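Side-chain contacts in enterocine A immunity protein (Enterococcus faecium, PDB 2BL8), which confers immunity to the antimicrobial action of enterocin A, a pediocin-like bacteriocin, probably protecting the bacteria that produce it: residues 6-11 with 74-79; 83-88 with 95-100. All blocks are in the same frame, centred on the assembly; numbering follows the deposited sequence.

Interaction 1: residues 6-11 with 74-79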
ATOM      1  N   LYS A   6       1.157   4.662  -9.517  1.00 20.54           N
ATOM      2  CA  LYS A   6       0.934   3.519 -10.403  1.00 20.89           C
ATOM      3  C   LYS A   6       2.153   2.609 -10.427  1.00 18.25           C
ATOM      4  O   LYS A   6       2.029   1.383 -10.418  1.00 18.22           O
ATOM      5  CB  LYS A   6       0.658   3.969 -11.839  1.00 22.86           C
ATOM      6  CG  LYS A   6      -0.616   4.750 -12.061  1.00 27.83           C
ATOM      7  CD  LYS A   6      -0.732   5.095 -13.538  1.00 30.78           C
ATOM      8  CE  LYS A   6      -1.837   6.095 -13.807  1.00 34.84           C
ATOM      9  NZ  LYS A   6      -1.896   6.472 -15.252  1.00 36.82           N
ATOM     10  N   GLN A   7       3.332   3.214 -10.475  1.00 18.97           N
ATOM     11  CA  GLN A   7       4.574   2.460 -10.525  1.00 19.42           C
ATOM     12  C   GLN A   7       4.774   1.606  -9.282  1.00 17.31           C
ATOM     13  O   GLN A   7       5.115   0.428  -9.379  1.00 16.82           O
ATOM     14  CB  GLN A   7       5.763   3.408 -10.694  1.00 21.29           C
ATOM     15  CG  GLN A   7       7.071   2.708 -11.024  1.00 26.33           C
ATOM     16  CD  GLN A   7       8.216   3.684 -11.217  1.00 29.45           C
ATOM     17  OE1 GLN A   7       8.055   4.725 -11.856  1.00 32.68           O
ATOM     18  NE2 GLN A   7       9.381   3.349 -10.674  1.00 32.33           N
ATOM     19  N   ILE A   8       4.561   2.202  -8.115  1.00 17.46           N
ATOM     20  CA  ILE A   8       4.733   1.464  -6.871  1.00 16.56           C
ATOM     21  C   ILE A   8       3.725   0.324  -6.747  1.00 16.31           C
ATOM     22  O   ILE A   8       4.086  -0.786  -6.362  1.00 17.18           O
ATOM     23  CB  ILE A   8       4.609   2.392  -5.653  1.00 17.52           C
ATOM     24  CG1 ILE A   8       5.661   3.506  -5.734  1.00 17.24           C
ATOM     25  CG2 ILE A   8       4.778   1.587  -4.376  1.00 18.74           C
ATOM     26  CD1 ILE A   8       7.085   3.017  -5.773  1.00 19.27           C
ATOM     27  N   VAL A   9       2.469   0.590  -7.090  1.00 16.61           N
ATOM     28  CA  VAL A   9       1.434  -0.438  -7.020  1.00 16.34           C
ATOM     29  C   VAL A   9       1.774  -1.569  -7.981  1.00 16.24           C
ATOM     30  O   VAL A   9       1.669  -2.744  -7.631  1.00 16.42           O
ATOM     31  CB  VAL A   9       0.046   0.132  -7.386  1.00 16.73           C
ATOM     32  CG1 VAL A   9      -0.960  -0.997  -7.552  1.00 18.47           C
ATOM     33  CG2 VAL A   9      -0.421   1.084  -6.299  1.00 17.47           C
ATOM     34  N   HIS A  10       2.176  -1.203  -9.196  1.00 16.79           N
ATOM     35  CA  HIS A  10       2.538  -2.184 -10.213  1.00 18.47           C
ATOM     36  C   HIS A  10       3.712  -3.023  -9.717  1.00 18.29           C
ATOM     37  O   HIS A  10       3.704  -4.246  -9.845  1.00 18.52           O
ATOM     38  CB  HIS A  10       2.910  -1.468 -11.517  1.00 19.24           C
ATOM     39  CG  HIS A  10       2.962  -2.369 -12.712  1.00 20.59           C
ATOM     40  ND1 HIS A  10       3.006  -1.886 -14.004  1.00 22.80           N
ATOM     41  CD2 HIS A  10       2.975  -3.719 -12.817  1.00 23.34           C
ATOM     42  CE1 HIS A  10       3.040  -2.898 -14.852  1.00 23.55           C
ATOM     43  NE2 HIS A  10       3.022  -4.024 -14.157  1.00 25.31           N
ATOM     44  N   GLU A  11       4.711  -2.369  -9.135  1.00 17.18           N
ATOM     45  CA  GLU A  11       5.881  -3.080  -8.629  1.00 18.00           C
ATOM     46  C   GLU A  11       5.550  -3.996  -7.454  1.00 18.03           C
ATOM     47  O   GLU A  11       6.070  -5.108  -7.363  1.00 17.93           O
ATOM     48  CB  GLU A  11       6.971  -2.083  -8.231  1.00 18.14           C
ATOM     49  CG  GLU A  11       7.500  -1.265  -9.403  1.00 21.45           C
ATOM     50  CD  GLU A  11       8.514  -0.213  -8.991  1.00 23.35           C
ATOM     51  OE1 GLU A  11       8.416   0.307  -7.858  1.00 25.41           O
ATOM     52  OE2 GLU A  11       9.402   0.108  -9.807  1.00 24.00           O
ATOM     53  N   GLU A  74       7.821  -4.073   2.197  1.00 15.00           N
ATOM     54  CA  GLU A  74       7.492  -3.118   3.255  1.00 15.43           C
ATOM     55  C   GLU A  74       7.952  -1.732   2.846  1.00 15.17           C
ATOM     56  O   GLU A  74       7.280  -0.731   3.118  1.00 16.30           O
ATOM     57  CB  GLU A  74       8.173  -3.509   4.569  1.00 15.76           C
ATOM     58  CG  GLU A  74       7.572  -4.722   5.250  1.00 19.71           C
ATOM     59  CD  GLU A  74       8.396  -5.202   6.437  1.00 24.15           C
ATOM     60  OE1 GLU A  74       9.393  -4.537   6.793  1.00 24.35           O
ATOM     61  OE2 GLU A  74       8.039  -6.251   7.012  1.00 25.39           O
ATOM     62  N   GLU A  75       9.109  -1.682   2.194  1.00 14.71           N
ATOM     63  CA  GLU A  75       9.675  -0.432   1.717  1.00 14.46           C
ATOM     64  C   GLU A  75       8.808   0.163   0.608  1.00 13.19           C
ATOM     65  O   GLU A  75       8.607   1.378   0.556  1.00 13.68           O
ATOM     66  CB  GLU A  75      11.114  -0.672   1.251  1.00 13.31           C
ATOM     67  CG  GLU A  75      12.052  -0.878   2.442  1.00 14.57           C
ATOM     68  CD  GLU A  75      13.283  -1.698   2.126  1.00 16.66           C
ATOM     69  OE1 GLU A  75      13.602  -1.892   0.935  1.00 16.76           O
ATOM     70  OE2 GLU A  75      13.943  -2.147   3.091  1.00 17.98           O
ATOM     71  N   LEU A  76       8.283  -0.686  -0.269  1.00 12.81           N
ATOM     72  CA  LEU A  76       7.408  -0.199  -1.327  1.00 11.23           C
ATOM     73  C   LEU A  76       6.128   0.364  -0.706  1.00 12.65           C
ATOM     74  O   LEU A  76       5.643   1.414  -1.120  1.00 12.77           O
ATOM     75  CB  LEU A  76       7.053  -1.319  -2.303  1.00 12.26           C
ATOM     76  CG  LEU A  76       8.201  -1.802  -3.193  1.00 12.59           C
ATOM     77  CD1 LEU A  76       7.725  -2.981  -4.036  1.00 13.68           C
ATOM     78  CD2 LEU A  76       8.686  -0.656  -4.073  1.00 15.99           C
ATOM     79  N   ILE A  77       5.581  -0.324   0.292  1.00 12.31           N
ATOM     80  CA  ILE A  77       4.356   0.161   0.925  1.00 13.48           C
ATOM     81  C   ILE A  77       4.620   1.516   1.582  1.00 13.51           C
ATOM     82  O   ILE A  77       3.783   2.413   1.531  1.00 13.50           O
ATOM     83  CB  ILE A  77       3.815  -0.853   1.961  1.00 13.46           C
ATOM     84  CG1 ILE A  77       3.439  -2.161   1.250  1.00 14.10           C
ATOM     85  CG2 ILE A  77       2.579  -0.287   2.648  1.00 14.35           C
ATOM     86  CD1 ILE A  77       3.082  -3.301   2.196  1.00 15.03           C
ATOM     87  N   ARG A  78       5.796   1.662   2.185  1.00 14.33           N
ATOM     88  CA  ARG A  78       6.176   2.920   2.829  1.00 16.48           C
ATOM     89  C   ARG A  78       6.231   4.048   1.801  1.00 15.34           C
ATOM     90  O   ARG A  78       5.723   5.147   2.037  1.00 14.17           O
ATOM     91  CB  ARG A  78       7.549   2.769   3.490  1.00 17.55           C
ATOM     92  CG  ARG A  78       8.096   4.034   4.127  1.00 23.40           C
ATOM     93  CD  ARG A  78       9.503   3.800   4.662  1.00 27.53           C
ATOM     94  NE  ARG A  78      10.468   3.603   3.583  1.00 32.84           N
ATOM     95  CZ  ARG A  78      11.683   3.084   3.747  1.00 34.44           C
ATOM     96  NH1 ARG A  78      12.086   2.700   4.951  1.00 35.82           N
ATOM     97  NH2 ARG A  78      12.497   2.952   2.708  1.00 34.70           N
ATOM     98  N   ASN A  79       6.851   3.772   0.658  1.00 16.37           N
ATOM     99  CA  ASN A  79       6.972   4.764  -0.398  1.00 16.63           C
ATOM    100  C   ASN A  79       5.607   5.152  -0.960  1.00 16.30           C
ATOM    101  O   ASN A  79       5.375   6.321  -1.280  1.00 15.96           O
ATOM    102  CB  ASN A  79       7.892   4.240  -1.506  1.00 19.90           C
ATOM    103  CG  ASN A  79       9.339   4.121  -1.050  1.00 24.31           C
ATOM    104  OD1 ASN A  79      10.198   3.632  -1.784  1.00 28.42           O
ATOM    105  ND2 ASN A  79       9.615   4.581   0.168  1.00 27.02           N
TER
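Helices 5-17 and 71-84 run in roughly opposite directions and come close together here, with the CA atoms of Ile-8 and Leu-76 6.4 Å apart and no hydrogen bond passing between the two segments. Ile-8 meets the other helix with its CG2 methyl, which rests 3.4 Å from Leu-76 O and, less closely, 4.2 Å from Leu-76 CB. The branch is placed there by the first torsion (chi1 -59°), which sends CG2 opposite the backbone N and swings CG1 away from the carbonyl carbon. A beta-branched residue suits this spot, since a methyl on the beta carbon, close to the main chain, can pack directly against the neighbouring carbonyl. Leu-76 answers with a longer reach: its CD1 comes to 4.2 Å from Glu-11 C, while CD2 lies 3.9 Å from Glu-11 OE1. The two side chains cross at about a right angle, and it is the carboxylate end of the extended Glu-11 chain that touches the leucine. Its other carboxylate oxygen, OE2, accepts a weak hydrogen bond of 3.4 Å from NE2 of Gln-7, one turn earlier, which may steady the carboxylate at the bundle surface. The contact joins the first and last helices of an antiparallel four-helix bundle. Ile-8 continues onto Leu-80 and Ile-83 farther along helix 71-84. Val-9 turns to Tyr-35 and Leu-38 of helix 25-38, and Ile-77 faces Val-55, Leu-58 and Tyr-59 of helix 48-64.

Interaction 2: residues 83-88 with 95-100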
ATOM      1  N   ILE A  83       3.878   9.001  -1.075  1.00 14.06           N
ATOM      2  CA  ILE A  83       3.316   9.673  -2.243  1.00 15.93           C
ATOM      3  C   ILE A  83       1.943  10.229  -1.892  1.00 16.78           C
ATOM      4  O   ILE A  83       1.598  11.345  -2.278  1.00 17.69           O
ATOM      5  CB  ILE A  83       3.178   8.698  -3.431  1.00 17.30           C
ATOM      6  CG1 ILE A  83       4.567   8.320  -3.943  1.00 17.47           C
ATOM      7  CG2 ILE A  83       2.332   9.329  -4.537  1.00 18.95           C
ATOM      8  CD1 ILE A  83       4.551   7.313  -5.074  1.00 21.87           C
ATOM      9  N   GLY A  84       1.166   9.442  -1.156  1.00 16.89           N
ATOM     10  CA  GLY A  84      -0.162   9.868  -0.763  1.00 17.45           C
ATOM     11  C   GLY A  84      -0.112  11.019   0.219  1.00 18.11           C
ATOM     12  O   GLY A  84      -1.007  11.863   0.247  1.00 22.18           O
ATOM     13  N   ARG A  85       0.944  11.055   1.023  1.00 15.72           N
ATOM     14  CA  ARG A  85       1.109  12.100   2.022  1.00 15.14           C
ATOM     15  C   ARG A  85       2.269  13.019   1.701  1.00 16.44           C
ATOM     16  O   ARG A  85       3.308  12.991   2.368  1.00 16.95           O
ATOM     17  CB  ARG A  85       1.296  11.472   3.403  1.00 13.71           C
ATOM     18  CG  ARG A  85       0.049  10.750   3.883  1.00 13.29           C
ATOM     19  CD  ARG A  85       0.199  10.173   5.287  1.00 13.34           C
ATOM     20  NE  ARG A  85      -0.968   9.362   5.627  1.00 15.12           N
ATOM     21  CZ  ARG A  85      -1.194   8.818   6.817  1.00 14.31           C
ATOM     22  NH1 ARG A  85      -0.329   8.995   7.808  1.00 13.38           N
ATOM     23  NH2 ARG A  85      -2.291   8.093   7.010  1.00 16.21           N
ATOM     24  N   THR A  86       2.080  13.816   0.653  1.00 18.08           N
ATOM     25  CA  THR A  86       3.073  14.787   0.215  1.00 18.76           C
ATOM     26  C   THR A  86       2.470  16.153   0.516  1.00 17.63           C
ATOM     27  O   THR A  86       1.311  16.415   0.192  1.00 17.04           O
ATOM     28  CB  THR A  86       3.354  14.671  -1.294  1.00 20.07           C
ATOM     29  OG1 THR A  86       3.812  13.344  -1.596  1.00 22.62           O
ATOM     30  CG2 THR A  86       4.432  15.663  -1.708  1.00 22.18           C
ATOM     31  N   ALA A  87       3.267  17.017   1.129  1.00 18.20           N
ATOM     32  CA  ALA A  87       2.814  18.345   1.535  1.00 20.49           C
ATOM     33  C   ALA A  87       1.993  19.162   0.536  1.00 22.23           C
ATOM     34  O   ALA A  87       2.442  19.458  -0.575  1.00 22.94           O
ATOM     35  CB  ALA A  87       4.006  19.167   2.005  1.00 23.20           C
ATOM     36  N   GLY A  88       0.782  19.516   0.960  1.00 22.64           N
ATOM     37  CA  GLY A  88      -0.111  20.343   0.164  1.00 24.54           C
ATOM     38  C   GLY A  88      -0.790  19.795  -1.076  1.00 27.49           C
ATOM     39  O   GLY A  88      -1.466  20.549  -1.774  1.00 28.90           O
ATOM     40  N   ALA A  95       0.915  12.850  10.093  1.00 13.34           N
ATOM     41  CA  ALA A  95       2.258  12.301  10.257  1.00 13.82           C
ATOM     42  C   ALA A  95       2.530  11.318   9.140  1.00 13.49           C
ATOM     43  O   ALA A  95       1.657  11.059   8.309  1.00 13.99           O
ATOM     44  CB  ALA A  95       2.366  11.587  11.608  1.00 15.28           C
ATOM     45  N   ASP A  96       3.749  10.785   9.105  1.00 14.53           N
ATOM     46  CA  ASP A  96       4.079   9.775   8.115  1.00 14.96           C
ATOM     47  C   ASP A  96       3.281   8.571   8.600  1.00 13.87           C
ATOM     48  O   ASP A  96       3.001   8.456   9.793  1.00 13.45           O
ATOM     49  CB  ASP A  96       5.575   9.445   8.128  1.00 17.40           C
ATOM     50  CG  ASP A  96       6.427  10.564   7.562  1.00 20.95           C
ATOM     51  OD1 ASP A  96       5.955  11.273   6.645  1.00 22.87           O
ATOM     52  OD2 ASP A  96       7.577  10.724   8.030  1.00 26.83           O
ATOM     53  N   TYR A  97       2.920   7.673   7.694  1.00 14.24           N
ATOM     54  CA  TYR A  97       2.126   6.515   8.085  1.00 13.17           C
ATOM     55  C   TYR A  97       2.700   5.725   9.260  1.00 14.36           C
ATOM     56  O   TYR A  97       3.864   5.309   9.240  1.00 16.49           O
ATOM     57  CB  TYR A  97       1.939   5.560   6.905  1.00 12.74           C
ATOM     58  CG  TYR A  97       0.771   4.626   7.101  1.00 14.05           C
ATOM     59  CD1 TYR A  97      -0.501   4.978   6.665  1.00 14.79           C
ATOM     60  CD2 TYR A  97       0.927   3.408   7.763  1.00 14.38           C
ATOM     61  CE1 TYR A  97      -1.591   4.146   6.879  1.00 13.26           C
ATOM     62  CE2 TYR A  97      -0.156   2.568   7.988  1.00 12.55           C
ATOM     63  CZ  TYR A  97      -1.414   2.944   7.547  1.00 13.33           C
ATOM     64  OH  TYR A  97      -2.500   2.145   7.801  1.00 14.59           O
ATOM     65  N   GLY A  98       1.865   5.526  10.278  1.00 13.85           N
ATOM     66  CA  GLY A  98       2.259   4.763  11.448  1.00 15.57           C
ATOM     67  C   GLY A  98       3.015   5.488  12.548  1.00 16.11           C
ATOM     68  O   GLY A  98       3.286   4.895  13.591  1.00 17.10           O
ATOM     69  N   ASP A  99       3.351   6.757  12.336  1.00 15.05           N
ATOM     70  CA  ASP A  99       4.100   7.524  13.329  1.00 16.35           C
ATOM     71  C   ASP A  99       3.242   7.898  14.540  1.00 15.23           C
ATOM     72  O   ASP A  99       2.170   8.483  14.388  1.00 14.87           O
ATOM     73  CB  ASP A  99       4.664   8.796  12.686  1.00 18.57           C
ATOM     74  CG  ASP A  99       5.805   9.395  13.481  1.00 22.87           C
ATOM     75  OD1 ASP A  99       5.653   9.577  14.704  1.00 23.23           O
ATOM     76  OD2 ASP A  99       6.859   9.685  12.880  1.00 29.18           O
ATOM     77  N   LYS A 100       3.726   7.571  15.740  1.00 14.02           N
ATOM     78  CA  LYS A 100       2.993   7.872  16.969  1.00 14.68           C
ATOM     79  C   LYS A 100       2.865   9.367  17.259  1.00 14.91           C
ATOM     80  O   LYS A 100       2.062   9.773  18.099  1.00 15.79           O
ATOM     81  CB  LYS A 100       3.663   7.188  18.168  1.00 14.99           C
ATOM     82  CG  LYS A 100       5.019   7.768  18.543  1.00 17.70           C
ATOM     83  CD  LYS A 100       5.579   7.071  19.781  1.00 18.33           C
ATOM     84  CE  LYS A 100       6.920   7.646  20.200  1.00 21.82           C
ATOM     85  NZ  LYS A 100       7.438   6.969  21.428  1.00 23.43           N
TER
HETATM   86  O   HOH W   1      -0.679   6.814  10.157  1.00 15.41           O
HETATM   87  O   HOH W   2       4.589  10.755   4.370  1.00 20.20           O
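Arg-85 reaches across to Ala-95 and Tyr-97 with its aliphatic chain fully stretched from CG to NE; its guanidinium makes the polar contacts, while CD also lies against Ala-95 O. NH1 donates a hydrogen bond to Ala-95 O at 2.9 Å. The N-H...O angle of 147° makes the bond somewhat bent, and the donor approaches from above the carbonyl plane. NH1 is gripped a second time by a water 3.2 Å away, which also accepts from Gly-98 N. Tyr-97 CD1 lies over one face of the guanidinium, toward its rim, 3.6 Å from Arg-85 NH2; with the two planes 45° apart this is no parallel stack. With CG opposite its backbone N (chi1 -160°), the tyrosine ring projects from a type II beta turn, Asp-96 to Asp-99, which is closed by Asp-99 N bonding to Asp-96 O at 3.1 Å. Gly-98 suits the third position of that turn, where the positive phi would jam a CB against the preceding carbonyl. The turn belongs to the irregular C-terminal tail, which folds back here on the end of helix 71-84, where Arg-85 is the first residue to leave helical geometry. Helix 48-64 lies beneath both partners: Asn-52 OD1 takes the hydrogen bond of Arg-85 NH2, and the Tyr-97 hydroxyl is hydrogen-bonded to Asn-56 ND2. A second water links backbone to carboxylate, donating to Arg-85 O and, at 2.7 Å, to Asp-96 OD1.

Overall arrangement
Both contacts draw on helix 71-84, and their centres lie about 15 Å apart. Interaction 1 uses its middle and brings together segments 63 residues apart, pairing the first helix in sequence with the last; interaction 2 starts at its C-terminal end and spans a short excursion in which the tail doubles back. They meet directly where Ile-8 CG1 packs 4.0 Å from Ile-83 CD1. Their characters differ: interaction 1 is van der Waals packing without a hydrogen bond across it, and its centre is about 6 Å from the centre of the chain, whereas interaction 2 is polar and hydrated, about 13 Å from it, on the surface. Helix 48-64 is close to both, receiving Ile-77 from one and Tyr-97 from the other.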